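Local coordinates for protein glycerol kinase, putative (Plasmodium falciparum, PDB 2W40) that probably phosphorylates glycerol at the expense of ATP to give sn-glycerol 3-phosphate, as a member of the FGGY kinase family, at residues N83-V88 against A306-I311; T108-L113 against F134-S139; I126-G131 against V282-C287; S188-M193 against L198-K203; C266-G271 against Q425-I430. One frame throughout, in Å; residues are numbered along the deposited sequence. Where two conformers were deposited one is given.

Interaction 1 of 5, residues N83-V88 against A306-I311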
# COMPACT_ATOMS: atom_id res chain seq x y z
N ASN C 83 -5.51 3.68 31.86
CA ASN C 83 -5.33 4.63 30.75
C ASN C 83 -4.21 4.28 29.83
O ASN C 83 -3.25 3.63 30.23
CB ASN C 83 -4.93 5.99 31.36
CG ASN C 83 -3.64 5.88 32.22
OD1 ASN C 83 -3.68 5.31 33.34
ND2 ASN C 83 -2.49 6.52 31.74
N GLN C 84 -4.34 4.71 28.58
CA GLN C 84 -3.26 4.75 27.63
C GLN C 84 -2.07 5.48 28.32
O GLN C 84 -2.24 6.60 28.88
CB GLN C 84 -3.72 5.54 26.38
CG GLN C 84 -4.36 6.89 26.65
CD GLN C 84 -4.30 7.88 25.48
OE1 GLN C 84 -3.35 7.87 24.68
NE2 GLN C 84 -5.26 8.80 25.44
N ARG C 85 -0.92 4.84 28.29
CA ARG C 85 0.25 5.31 28.98
C ARG C 85 1.01 6.34 28.05
O ARG C 85 0.65 6.44 26.86
CB ARG C 85 1.11 4.14 29.34
CG ARG C 85 0.41 3.13 30.27
CD ARG C 85 1.19 1.78 30.48
NE ARG C 85 1.39 1.20 29.17
CZ ARG C 85 2.26 0.23 28.90
NH1 ARG C 85 2.93 -0.37 29.88
NH2 ARG C 85 2.53 -0.09 27.64
N GLU C 86 2.05 6.99 28.60
CA GLU C 86 3.03 7.84 27.92
C GLU C 86 2.44 9.17 27.41
O GLU C 86 3.08 10.19 27.45
CB GLU C 86 3.77 7.14 26.81
CG GLU C 86 4.62 5.93 27.24
CD GLU C 86 3.88 4.59 27.17
OE1 GLU C 86 2.82 4.51 26.50
OE2 GLU C 86 4.36 3.59 27.77
N THR C 87 1.25 9.10 26.88
CA THR C 87 0.52 10.27 26.40
C THR C 87 0.58 11.32 27.52
O THR C 87 0.37 11.02 28.68
CB THR C 87 -0.92 9.88 26.12
OG1 THR C 87 -0.91 8.93 25.03
CG2 THR C 87 -1.78 11.13 25.75
N VAL C 88 0.88 12.56 27.10
CA VAL C 88 1.21 13.63 28.09
C VAL C 88 0.42 14.91 27.74
O VAL C 88 0.28 15.30 26.56
CB VAL C 88 2.74 13.84 28.30
CG1 VAL C 88 3.35 14.35 27.01
CG2 VAL C 88 3.02 14.76 29.49
N ALA C 306 8.58 -6.01 35.65
CA ALA C 306 8.22 -6.66 34.40
C ALA C 306 9.23 -6.27 33.32
O ALA C 306 9.97 -5.27 33.43
CB ALA C 306 6.83 -6.36 33.94
N LEU C 307 9.28 -7.09 32.31
CA LEU C 307 9.93 -6.82 30.98
C LEU C 307 8.81 -6.67 30.02
O LEU C 307 7.84 -7.41 30.08
CB LEU C 307 10.91 -7.91 30.57
CG LEU C 307 12.28 -7.82 31.11
CD1 LEU C 307 13.17 -9.06 30.67
CD2 LEU C 307 13.04 -6.53 30.75
N GLU C 308 8.90 -5.69 29.16
CA GLU C 308 7.80 -5.40 28.23
C GLU C 308 8.31 -5.22 26.81
O GLU C 308 9.32 -4.53 26.54
CB GLU C 308 7.06 -4.09 28.57
CG GLU C 308 6.01 -3.63 27.51
CD GLU C 308 5.14 -2.43 27.89
OE1 GLU C 308 4.89 -2.22 29.11
OE2 GLU C 308 4.73 -1.72 26.95
N GLY C 309 7.56 -5.82 25.90
CA GLY C 309 7.68 -5.68 24.46
C GLY C 309 6.49 -4.98 23.92
O GLY C 309 5.37 -5.42 24.08
N SER C 310 6.75 -3.81 23.31
CA SER C 310 5.70 -2.91 22.83
C SER C 310 5.68 -2.85 21.31
O SER C 310 6.72 -2.74 20.71
CB SER C 310 5.94 -1.48 23.38
OG SER C 310 6.34 -1.43 24.77
N ILE C 311 4.49 -2.93 20.71
CA ILE C 311 4.27 -2.86 19.26
C ILE C 311 3.25 -1.73 19.01
O ILE C 311 2.11 -1.76 19.57
CB ILE C 311 3.69 -4.16 18.66
CG1 ILE C 311 4.72 -5.30 18.82
CG2 ILE C 311 3.24 -3.99 17.23
CD1 ILE C 311 4.20 -6.66 18.44

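Interaction 2 of 5, residues T108-L113 against F134-S139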
# COMPACT_ATOMS: atom_id res chain seq x y z
N THR C 108 5.64 10.68 16.95
CA THR C 108 7.07 10.52 16.73
C THR C 108 7.81 11.78 16.26
O THR C 108 8.92 11.69 15.68
CB THR C 108 7.31 9.41 15.65
OG1 THR C 108 6.59 9.70 14.44
CG2 THR C 108 6.94 8.04 16.18
N ARG C 109 7.24 12.95 16.53
CA ARG C 109 7.82 14.21 16.09
C ARG C 109 9.17 14.43 16.73
O ARG C 109 9.97 15.30 16.25
CB ARG C 109 6.89 15.42 16.43
CG ARG C 109 7.00 15.99 17.79
CD ARG C 109 5.85 16.92 18.16
NE ARG C 109 4.53 16.38 18.13
CZ ARG C 109 3.45 17.10 18.19
NH1 ARG C 109 3.51 18.45 18.26
NH2 ARG C 109 2.28 16.53 18.14
N VAL C 110 9.42 13.74 17.88
CA VAL C 110 10.67 13.97 18.58
C VAL C 110 11.85 13.14 18.08
O VAL C 110 12.92 13.10 18.76
CB VAL C 110 10.46 13.80 20.11
CG1 VAL C 110 9.33 14.76 20.66
CG2 VAL C 110 10.13 12.31 20.44
N GLU C 111 11.65 12.45 16.95
CA GLU C 111 12.73 11.61 16.36
C GLU C 111 14.05 12.37 16.32
O GLU C 111 15.07 11.88 16.75
CB GLU C 111 12.30 11.15 14.96
CG GLU C 111 13.34 10.33 14.14
CD GLU C 111 12.87 10.00 12.68
OE1 GLU C 111 11.69 10.28 12.25
OE2 GLU C 111 13.69 9.44 11.92
N GLU C 112 14.02 13.58 15.76
CA GLU C 112 15.26 14.39 15.62
C GLU C 112 15.97 14.69 16.97
O GLU C 112 17.20 14.48 17.11
CB GLU C 112 15.00 15.67 14.78
CG GLU C 112 16.20 16.62 14.79
CD GLU C 112 16.05 17.87 13.91
OE1 GLU C 112 14.90 18.28 13.57
OE2 GLU C 112 17.10 18.46 13.60
N LEU C 113 15.17 15.07 17.98
CA LEU C 113 15.61 15.32 19.38
C LEU C 113 16.20 14.12 19.98
O LEU C 113 17.26 14.20 20.66
CB LEU C 113 14.52 15.88 20.36
CG LEU C 113 14.13 17.30 20.26
CD1 LEU C 113 12.76 17.39 21.05
CD2 LEU C 113 15.29 18.15 20.79
N PHE C 134 16.60 6.26 25.63
CA PHE C 134 15.82 7.32 25.00
C PHE C 134 15.07 6.72 23.83
O PHE C 134 15.62 5.94 23.03
CB PHE C 134 16.77 8.43 24.44
CG PHE C 134 17.49 9.27 25.50
CD1 PHE C 134 17.04 9.40 26.82
CD2 PHE C 134 18.66 9.94 25.18
CE1 PHE C 134 17.72 10.20 27.79
CE2 PHE C 134 19.32 10.69 26.19
CZ PHE C 134 18.83 10.89 27.40
N ASN C 135 13.84 7.20 23.66
CA ASN C 135 12.99 6.81 22.56
C ASN C 135 11.94 7.88 22.29
O ASN C 135 11.85 8.84 23.03
CB ASN C 135 12.41 5.41 22.83
CG ASN C 135 11.57 5.37 24.08
OD1 ASN C 135 10.73 6.32 24.31
ND2 ASN C 135 11.70 4.26 24.87
N THR C 136 11.16 7.67 21.24
CA THR C 136 10.11 8.62 20.87
C THR C 136 8.80 8.37 21.59
O THR C 136 7.81 9.13 21.37
CB THR C 136 9.82 8.63 19.36
OG1 THR C 136 9.36 7.33 19.03
CG2 THR C 136 11.10 8.93 18.53
N TYR C 137 8.80 7.31 22.40
CA TYR C 137 7.58 6.61 22.92
C TYR C 137 7.19 7.18 24.32
O TYR C 137 5.99 7.51 24.56
CB TYR C 137 7.97 5.13 23.00
CG TYR C 137 6.97 4.17 23.61
CD1 TYR C 137 5.58 4.37 23.51
CD2 TYR C 137 7.42 3.03 24.17
CE1 TYR C 137 4.67 3.39 24.07
CE2 TYR C 137 6.56 2.12 24.74
CZ TYR C 137 5.19 2.28 24.65
OH TYR C 137 4.38 1.30 25.22
N PHE C 138 8.17 7.22 25.25
CA PHE C 138 7.97 7.76 26.61
C PHE C 138 7.66 9.23 26.66
O PHE C 138 7.78 9.88 25.68
CB PHE C 138 9.08 7.32 27.50
CG PHE C 138 8.97 5.89 28.00
CD1 PHE C 138 8.23 4.92 27.33
CD2 PHE C 138 9.53 5.55 29.22
CE1 PHE C 138 8.11 3.61 27.85
CE2 PHE C 138 9.45 4.25 29.74
CZ PHE C 138 8.77 3.28 29.01
N SER C 139 7.19 9.73 27.80
CA SER C 139 6.65 11.11 27.85
C SER C 139 7.76 12.17 27.68
O SER C 139 7.47 13.27 27.15
CB SER C 139 5.96 11.38 29.18
OG SER C 139 4.95 10.44 29.42

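Interaction 3 of 5, residues I126-G131 against V282-C287. With EDO (1,2-ethanediol), chain B.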
# COMPACT_ATOMS: atom_id res chain seq x y z
N ILE C 126 21.18 5.70 31.19
CA ILE C 126 19.73 6.06 31.11
C ILE C 126 18.85 4.80 31.46
O ILE C 126 17.89 4.89 32.18
CB ILE C 126 19.39 6.70 29.75
CG1 ILE C 126 20.35 7.91 29.48
CG2 ILE C 126 17.89 6.92 29.64
CD1 ILE C 126 20.17 9.01 30.36
N GLN C 127 19.26 3.67 30.92
CA GLN C 127 18.54 2.42 31.10
C GLN C 127 18.60 1.98 32.53
O GLN C 127 17.58 1.58 33.11
CB GLN C 127 19.03 1.40 30.13
CG GLN C 127 18.23 0.05 30.24
CD GLN C 127 18.94 -1.16 29.64
OE1 GLN C 127 20.19 -1.22 29.48
NE2 GLN C 127 18.13 -2.18 29.35
N LYS C 128 19.76 2.08 33.17
CA LYS C 128 19.89 1.68 34.59
C LYS C 128 19.00 2.57 35.45
O LYS C 128 18.34 2.15 36.34
CB LYS C 128 21.33 1.75 35.07
CG LYS C 128 22.31 0.67 34.53
CD LYS C 128 21.70 -0.80 34.52
CE LYS C 128 22.73 -1.86 34.06
NZ LYS C 128 22.15 -3.02 33.26
N LYS C 129 18.94 3.85 35.12
CA LYS C 129 18.14 4.76 35.92
C LYS C 129 16.64 4.51 35.79
O LYS C 129 15.94 4.55 36.77
CB LYS C 129 18.57 6.17 35.60
CG LYS C 129 17.77 7.27 36.30
CD LYS C 129 17.83 7.27 37.82
CE LYS C 129 19.27 7.60 38.52
NZ LYS C 129 19.75 8.97 38.08
N THR C 130 16.19 4.42 34.52
CA THR C 130 14.77 4.52 34.17
C THR C 130 14.13 3.24 33.70
O THR C 130 12.93 3.16 33.58
CB THR C 130 14.49 5.64 33.10
OG1 THR C 130 15.05 5.17 31.86
CG2 THR C 130 14.98 7.02 33.55
N GLY C 131 14.92 2.27 33.26
CA GLY C 131 14.40 1.10 32.57
C GLY C 131 14.30 1.03 31.05
O GLY C 131 14.08 -0.02 30.46
N VAL C 282 14.61 -6.56 39.37
CA VAL C 282 14.71 -5.68 38.22
C VAL C 282 15.60 -6.39 37.21
O VAL C 282 16.81 -6.68 37.47
CB VAL C 282 15.35 -4.38 38.61
CG1 VAL C 282 15.54 -3.42 37.39
CG2 VAL C 282 14.51 -3.73 39.76
N VAL C 283 15.05 -6.64 36.06
CA VAL C 283 15.79 -7.24 34.97
C VAL C 283 15.97 -6.23 33.87
O VAL C 283 15.02 -5.70 33.40
CB VAL C 283 15.09 -8.51 34.44
CG1 VAL C 283 15.86 -9.11 33.30
CG2 VAL C 283 14.85 -9.52 35.58
N TYR C 284 17.23 -6.00 33.47
CA TYR C 284 17.53 -5.05 32.43
C TYR C 284 17.82 -5.88 31.16
O TYR C 284 18.71 -6.73 31.13
CB TYR C 284 18.72 -4.21 32.75
CG TYR C 284 18.54 -3.22 33.87
CD1 TYR C 284 17.80 -2.05 33.70
CD2 TYR C 284 19.12 -3.46 35.13
CE1 TYR C 284 17.63 -1.16 34.75
CE2 TYR C 284 18.99 -2.54 36.15
CZ TYR C 284 18.23 -1.37 35.99
OH TYR C 284 18.17 -0.49 37.10
N SER C 285 17.13 -5.51 30.08
CA SER C 285 17.21 -6.22 28.81
C SER C 285 18.54 -5.88 28.13
O SER C 285 19.04 -4.79 28.25
CB SER C 285 16.05 -5.81 27.89
OG SER C 285 16.02 -6.52 26.71
N THR C 286 19.05 -6.86 27.43
CA THR C 286 20.08 -6.61 26.39
C THR C 286 19.57 -6.83 24.95
O THR C 286 20.40 -6.79 23.96
CB THR C 286 21.32 -7.48 26.60
OG1 THR C 286 20.98 -8.84 26.42
CG2 THR C 286 21.94 -7.24 27.99
N CYS C 287 18.25 -6.97 24.80
CA CYS C 287 17.57 -7.45 23.62
C CYS C 287 16.39 -6.54 23.30
O CYS C 287 15.54 -6.97 22.58
CB CYS C 287 17.01 -8.99 23.82
SG CYS C 287 18.37 -10.05 23.97
C1 EDO B . 21.00 10.25 33.91
O1 EDO B . 22.43 10.29 33.97
C2 EDO B . 20.73 8.85 34.38
O2 EDO B . 21.17 8.69 35.75
O HOH W 1 15.43 -3.17 29.89
O HOH W 2 21.62 -3.31 28.60

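Interaction 4 of 5, residues S188-M193 against L198-K203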
# COMPACT_ATOMS: atom_id res chain seq x y z
N SER C 188 6.51 5.23 35.65
CA SER C 188 7.62 4.46 35.06
C SER C 188 7.71 4.60 33.50
O SER C 188 8.67 4.13 32.90
CB SER C 188 7.51 3.01 35.47
OG SER C 188 6.59 2.30 34.67
N ARG C 189 6.65 5.27 32.94
CA ARG C 189 6.48 5.41 31.51
C ARG C 189 6.89 6.80 31.00
O ARG C 189 6.64 7.20 29.85
CB ARG C 189 5.07 5.12 31.10
CG ARG C 189 4.56 3.81 31.65
CD ARG C 189 5.43 2.62 31.34
NE ARG C 189 5.44 2.31 29.89
CZ ARG C 189 5.77 1.16 29.32
NH1 ARG C 189 6.26 0.13 30.04
NH2 ARG C 189 5.61 0.99 28.02
N THR C 190 7.46 7.55 31.91
CA THR C 190 7.73 8.98 31.64
C THR C 190 9.20 9.29 31.21
O THR C 190 9.43 10.39 30.60
CB THR C 190 7.42 9.83 32.92
OG1 THR C 190 8.33 9.47 33.96
CG2 THR C 190 5.93 9.83 33.36
N LEU C 191 10.14 8.40 31.58
CA LEU C 191 11.59 8.59 31.39
C LEU C 191 12.15 9.55 32.47
O LEU C 191 13.28 10.02 32.37
CB LEU C 191 11.96 9.02 29.99
CG LEU C 191 12.72 8.05 29.11
CD1 LEU C 191 12.77 8.45 27.58
CD2 LEU C 191 14.03 7.89 29.68
N LEU C 192 11.29 9.89 33.48
CA LEU C 192 11.63 10.80 34.58
C LEU C 192 11.76 10.13 35.96
O LEU C 192 12.20 10.81 36.91
CB LEU C 192 10.68 11.97 34.70
CG LEU C 192 10.44 12.72 33.43
CD1 LEU C 192 9.31 13.72 33.73
CD2 LEU C 192 11.74 13.38 32.94
N MET C 193 11.31 8.86 36.10
CA MET C 193 11.31 8.23 37.39
C MET C 193 12.53 7.30 37.49
O MET C 193 12.83 6.59 36.53
CB MET C 193 10.06 7.39 37.54
CG MET C 193 9.84 6.91 38.97
SD MET C 193 8.51 5.69 39.15
CE MET C 193 9.35 4.16 38.59
N LEU C 198 11.64 4.54 42.78
CA LEU C 198 10.29 4.91 42.60
C LEU C 198 10.03 6.38 42.88
O LEU C 198 8.91 6.78 43.25
CB LEU C 198 9.32 4.05 43.38
CG LEU C 198 9.46 2.52 43.17
CD1 LEU C 198 8.41 1.73 43.98
CD2 LEU C 198 9.54 2.06 41.77
N GLN C 199 11.09 7.18 42.72
CA GLN C 199 10.95 8.64 42.83
C GLN C 199 11.30 9.39 41.58
O GLN C 199 12.05 8.93 40.78
CB GLN C 199 11.95 9.09 43.88
CG GLN C 199 11.87 8.39 45.28
CD GLN C 199 10.64 8.71 46.04
OE1 GLN C 199 9.99 9.75 45.80
NE2 GLN C 199 10.27 7.83 46.97
N TRP C 200 10.71 10.54 41.37
CA TRP C 200 11.13 11.45 40.28
C TRP C 200 12.61 11.70 40.44
O TRP C 200 13.08 11.95 41.58
CB TRP C 200 10.36 12.74 40.34
CG TRP C 200 8.87 12.64 40.20
CD1 TRP C 200 7.97 13.05 41.10
CD2 TRP C 200 8.14 12.05 39.13
NE1 TRP C 200 6.68 12.82 40.67
CE2 TRP C 200 6.74 12.23 39.44
CE3 TRP C 200 8.49 11.47 37.89
CZ2 TRP C 200 5.72 11.78 38.60
CZ3 TRP C 200 7.47 11.02 37.05
CH2 TRP C 200 6.07 11.22 37.40
N ASP C 201 13.33 11.63 39.34
CA ASP C 201 14.80 11.75 39.34
C ASP C 201 15.24 13.15 38.89
O ASP C 201 14.92 13.60 37.76
CB ASP C 201 15.39 10.72 38.43
CG ASP C 201 16.91 10.68 38.54
OD1 ASP C 201 17.43 10.33 39.62
OD2 ASP C 201 17.52 11.11 37.54
N GLU C 202 15.99 13.80 39.77
CA GLU C 202 16.45 15.16 39.49
C GLU C 202 17.30 15.28 38.22
O GLU C 202 17.11 16.18 37.41
CB GLU C 202 17.18 15.77 40.72
CG GLU C 202 17.43 17.27 40.55
CD GLU C 202 18.14 17.92 41.73
OE1 GLU C 202 18.10 17.33 42.84
OE2 GLU C 202 18.72 19.01 41.49
N LYS C 203 18.18 14.29 38.02
CA LYS C 203 19.05 14.29 36.87
C LYS C 203 18.26 14.14 35.57
O LYS C 203 18.46 14.85 34.58
CB LYS C 203 20.09 13.16 37.01
CG LYS C 203 21.18 13.32 38.06
CD LYS C 203 22.36 12.31 37.91
CE LYS C 203 23.16 12.29 39.22
NZ LYS C 203 22.26 11.87 40.37

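Interaction 5 of 5, residues C266-G271 against Q425-I430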
# COMPACT_ATOMS: atom_id res chain seq x y z
N CYS C 266 -0.11 -11.06 26.84
CA CYS C 266 -0.06 -10.22 25.65
C CYS C 266 -1.45 -9.68 25.36
O CYS C 266 -2.40 -10.44 25.25
CB CYS C 266 0.50 -11.00 24.50
SG CYS C 266 0.74 -9.98 23.05
N THR C 267 -1.58 -8.34 25.32
CA THR C 267 -2.78 -7.67 24.99
C THR C 267 -2.73 -7.14 23.57
O THR C 267 -1.75 -6.48 23.20
CB THR C 267 -3.05 -6.47 25.99
OG1 THR C 267 -3.12 -6.94 27.39
CG2 THR C 267 -4.33 -5.75 25.65
N TYR C 268 -3.80 -7.41 22.82
CA TYR C 268 -3.98 -6.97 21.48
C TYR C 268 -5.05 -5.87 21.51
O TYR C 268 -6.23 -6.09 21.82
CB TYR C 268 -4.48 -8.11 20.56
CG TYR C 268 -3.47 -9.25 20.39
CD1 TYR C 268 -2.75 -9.40 19.26
CD2 TYR C 268 -3.36 -10.25 21.32
CE1 TYR C 268 -1.88 -10.42 19.08
CE2 TYR C 268 -2.41 -11.32 21.13
CZ TYR C 268 -1.73 -11.41 20.02
OH TYR C 268 -0.87 -12.52 19.88
N GLY C 269 -4.63 -4.68 21.15
CA GLY C 269 -5.46 -3.51 21.15
C GLY C 269 -5.00 -2.53 20.05
O GLY C 269 -4.55 -2.95 19.00
N THR C 270 -5.10 -1.23 20.33
CA THR C 270 -4.47 -0.23 19.43
C THR C 270 -3.03 -0.57 19.12
O THR C 270 -2.61 -0.49 17.93
CB THR C 270 -4.59 1.15 20.10
OG1 THR C 270 -5.97 1.50 20.36
CG2 THR C 270 -4.00 2.24 19.31
N GLY C 271 -2.26 -0.91 20.12
CA GLY C 271 -0.96 -1.60 19.96
C GLY C 271 -1.04 -3.01 20.52
O GLY C 271 -2.08 -3.43 21.00
N GLN C 425 -4.35 -18.37 15.44
CA GLN C 425 -3.63 -19.57 15.00
C GLN C 425 -2.29 -19.17 14.32
O GLN C 425 -1.27 -19.76 14.58
CB GLN C 425 -4.51 -20.40 14.08
CG GLN C 425 -3.81 -21.71 13.71
CD GLN C 425 -3.52 -22.62 14.92
OE1 GLN C 425 -4.46 -23.07 15.56
NE2 GLN C 425 -2.29 -22.87 15.19
N PHE C 426 -2.35 -18.13 13.50
CA PHE C 426 -1.13 -17.62 12.82
C PHE C 426 -0.13 -17.11 13.85
O PHE C 426 1.06 -17.36 13.73
CB PHE C 426 -1.48 -16.52 11.84
CG PHE C 426 -0.35 -16.11 10.99
CD1 PHE C 426 0.02 -16.84 9.89
CD2 PHE C 426 0.44 -15.01 11.29
CE1 PHE C 426 1.06 -16.49 9.10
CE2 PHE C 426 1.51 -14.68 10.48
CZ PHE C 426 1.79 -15.41 9.39
N ASN C 427 -0.61 -16.39 14.87
CA ASN C 427 0.29 -15.95 15.95
C ASN C 427 0.96 -17.12 16.64
O ASN C 427 2.16 -17.18 16.83
CB ASN C 427 -0.48 -15.10 17.02
CG ASN C 427 -0.61 -13.63 16.62
OD1 ASN C 427 0.06 -12.78 17.22
ND2 ASN C 427 -1.44 -13.34 15.62
N SER C 428 0.14 -18.14 16.99
CA SER C 428 0.69 -19.32 17.70
C SER C 428 1.69 -20.05 16.84
O SER C 428 2.78 -20.40 17.34
CB SER C 428 -0.43 -20.29 18.11
OG SER C 428 0.14 -21.38 18.82
N ASP C 429 1.36 -20.18 15.53
CA ASP C 429 2.22 -20.78 14.53
C ASP C 429 3.59 -20.01 14.45
O ASP C 429 4.71 -20.59 14.57
CB ASP C 429 1.58 -20.79 13.19
CG ASP C 429 0.51 -21.79 13.01
OD1 ASP C 429 0.32 -22.65 13.90
OD2 ASP C 429 -0.15 -21.72 11.93
N ILE C 430 3.52 -18.71 14.27
CA ILE C 430 4.78 -17.95 14.04
C ILE C 430 5.59 -17.76 15.30
O ILE C 430 6.83 -17.87 15.25
CB ILE C 430 4.51 -16.64 13.40
CG1 ILE C 430 4.01 -16.82 11.98
CG2 ILE C 430 5.73 -15.62 13.46
CD1 ILE C 430 4.92 -17.61 10.94

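Interaction 1 of 5, residues N83-V88 against A306-I311
Arg85 meets Glu308 head-on, an arginine of the loop 83-88 paired end-on with a glutamate of strand 304-311. Along Arg85, CB rests beside the carboxylate of its chain neighbour Glu86. CG lies anti to the carbonyl carbon, and the methylenes CG and CD serve as a short spacer. A bend at chi3 (-58°) then turns the guanidinium toward the strand. NE faces Asp248 OD1 in a long, weak ion pair, and Tyr137 packs against the arginine near its tip. There NH1 donates to Glu308 OE1 over 2.8 Å, almost straight at 171°, using the syn lone pair of that oxygen, and NH1 also binds Gln250 OE1. The other nitrogen, NH2, donates to Glu308 OE2, again over 2.8 Å. With the two planes only 11° apart, this is the flat bidentate form of a salt bridge, suited to arginine, whose NH1 and NH2 present two parallel N-H groups to the two carboxylate oxygens. Glu308 OE2 is taken on its anti side as well, by Ser310 OG at 2.7 Å, while Arg189 forms a second salt bridge through OE1. Phe273 gives a cation-pi contact to Arg85, and Glu86 OE2 lies over one guanidinium face, offset toward its rim. Glycerol binds next door, at Arg85 N and Glu86 OE1. The chemistry is that of a buried charge network: each carboxylate oxygen of Glu308 has two donors, and the paired bonds oppose rotation of either flat group, which should keep this wall of the glycerol pocket well defined where the two kinase domains join.

Interaction 2 of 5, residues T108-L113 against F134-S139
Thr136 fits against a turn formed by Thr108, Val110 and Glu111, and each of its side-chain atoms finds a different neighbour. Val110 CG2 reaches 3.7 Å from Thr136 CA and 3.8 Å from its CB, the two side chains sliding past each other in opposite directions. Thr136 CG2, anti to its own carbonyl carbon, lies on the backbone at the start of helix 111-118, 3.8 Å from Glu111 CA. The hydroxyl OG1 faces Thr108 CG2 at 3.8 Å, a van der Waals contact. No hydrogen bond crosses here; a small beta-branched residue suits a site that must fill space on three sides. Val110 also packs on Phe141 and Trp145 of helix 140-149, which makes this the dense side of the contact. The looser side is that of Glu111, which is partly exposed and covers little of Thr136: its backbone does most of the touching, while the end of its side chain leads away to a salt bridge with Arg365. Both backbones are held locally. In 108-111 a type I beta turn is closed by Glu111 N to Thr108 O at 3.1 Å, leading into the helix. Across from it, Asn135 OD1 accepts from Tyr137 N and, nearly straight at 172°, from Phe138 N, each at 2.9 Å. The bend behind Thr136 is thus an Asx turn, set between helices 123-130 and 140-149, and the same loop brings Tyr137 OH to the bound glycerol.

Interaction 3 of 5, residues I126-G131 against V282-C287
The C-terminal end of helix 123-130 receives Tyr284 and Ser285 of the loop between strands 272-279 and 290-295, so that the N-terminal and C-terminal parts of the kinase meet. Tyr284 is sandwiched: Lys128 CD sits over the centre of one face, a CH-pi contact 3.7 Å from the ring centroid, while Val282 CG1 touches the opposite face nearer the rim. Lysine's aliphatic part suits this half-exposed place, covering the ring with its amine still near solvent; a bend at chi2 (-44°) folds it there. Tyr284 OH approaches Lys128 O at 2.8 Å, a weak bond at best, and is also held by Asn196 ND2. Much firmer is Gln127, whose extended chain delivers NE2 to Ser285 O at 3.0 Å, straight at 173° and on a lone pair in the carbonyl plane. A water returns its OE1 to that same carbonyl oxygen, and a second links NE2 to Ser285 N. Asp402 holds Ser285 OG, which in turn accepts from Cys287 N at 3.0 Å. The helix ends at Gly131, whose positive phi suits glycine because a side chain would press on the preceding carbonyl O, and it faces a loop shaped by an ST turn.

Interaction 4 of 5, residues S188-M193 against L198-K203
The backbones of 188-193 and 198-203 come together in a single beta bridge, Met193 with Trp200, their CA atoms 4.3 Å apart. Its one conventional bond runs from Asp201 N to Leu192 O at 2.8 Å, nearly along the C=O axis. Leu192 O also takes a CA-H...O contact from Trp200 CA, and Gln199 O receives another from Met193 CA at 3.5 Å. Around this bridge the indole of Trp200 presents its six-membered edge to the first segment: CZ3 comes 3.6 Å from Thr190 OG1, which lies near the ring plane, and CE3 touches Leu192 CB at 3.9 Å. Trp200 NE1 points elsewhere, to Pro217 O. Met193 and Leu198 lie side by side, pointing the same way. Methionine's flexible chain, bent at chi3 (79°), places its CE 3.8 Å from Leu198 CD2, and Ile293 packs on both residues. Thr190 OG1 closes an ST turn by accepting from Leu192 N at 3.0 Å and is also bonded to Ala187 O. Asp201 occupies the N-cap of helix 202-207, a place suited to a short carboxylate: its OD2 accepts from Met204 N, and OD1 pairs with Lys129. Asp201 therefore works through both backbone and side chain. Its N-H closes the bridge while its carboxylate caps the first turn of the helix, an acid whose charge is probably favoured by the helix N terminus and by the lysine.

Interaction 5 of 5, residues C266-G271 against Q425-I430
Tyr268 OH donates to Asn427 OD1 over 2.8 Å, the one hydrogen bond between 266-271 and 425-430. The helix belongs to the beta-alpha-beta crossover between parallel strands 411-414 and 435-438, in the C-terminal domain of a sugar kinase/Hsp70/actin fold, and the bond reaches it from the strand lying next to 411-414 in the sheet. The two side chains approach from opposite directions. Tyr268 CG is anti to the carbonyl carbon (chi1 -64°), which sends the phenol off the sheet, and the long rigid ring lets one hydroxyl span the gap to the helix. Asn427 OD1 lies at the ring edge, close to the ring plane and 3.6 Å from Tyr268 CE1. The amide plane stands 78° from the ring, and the hydroxyl meets OD1 from well above the carbonyl plane, on neither lone pair. Asparagine suits the place because its amide can work twice: the NH2 side gives ND2 to Phe423 O, one turn back in the helix, while the carbonyl serves the tyrosine. Leu392 of helix 377-403 packs on both residues, and Cys413 on Tyr268, so apolar side chains flank this buried bond. Beyond the tyrosine the chain enters the nucleotide site, where Thr270 binds ADP; Gly416, another ADP residue, is about 6 Å from the Tyr268 side chain. Thr270 OG1 is bonded to Gln14 OE1, and the turn through Gly269 and Thr270 is closed by Gly269 N donating to Gly271 O at 2.8 Å.

From the N terminus, interaction 1 opens at 83-88 and closes at 306-311, a wide loop that ties the first kinase domain to the sheet of the second and holds interactions 2, 3 and 4 within it. Interaction 2 closes a short loop over helices 111-118 and 123-130; interaction 3 starts inside that loop and ends beyond it, so the two cross, and it ties helix 123-130 to the loop after strand 272-279. Interaction 4, a tight local closure, nests inside interaction 3 and touches both interaction 3 and interaction 1 through charged side chains. Interaction 5 crosses interactions 1 and 3 and stays within the second domain.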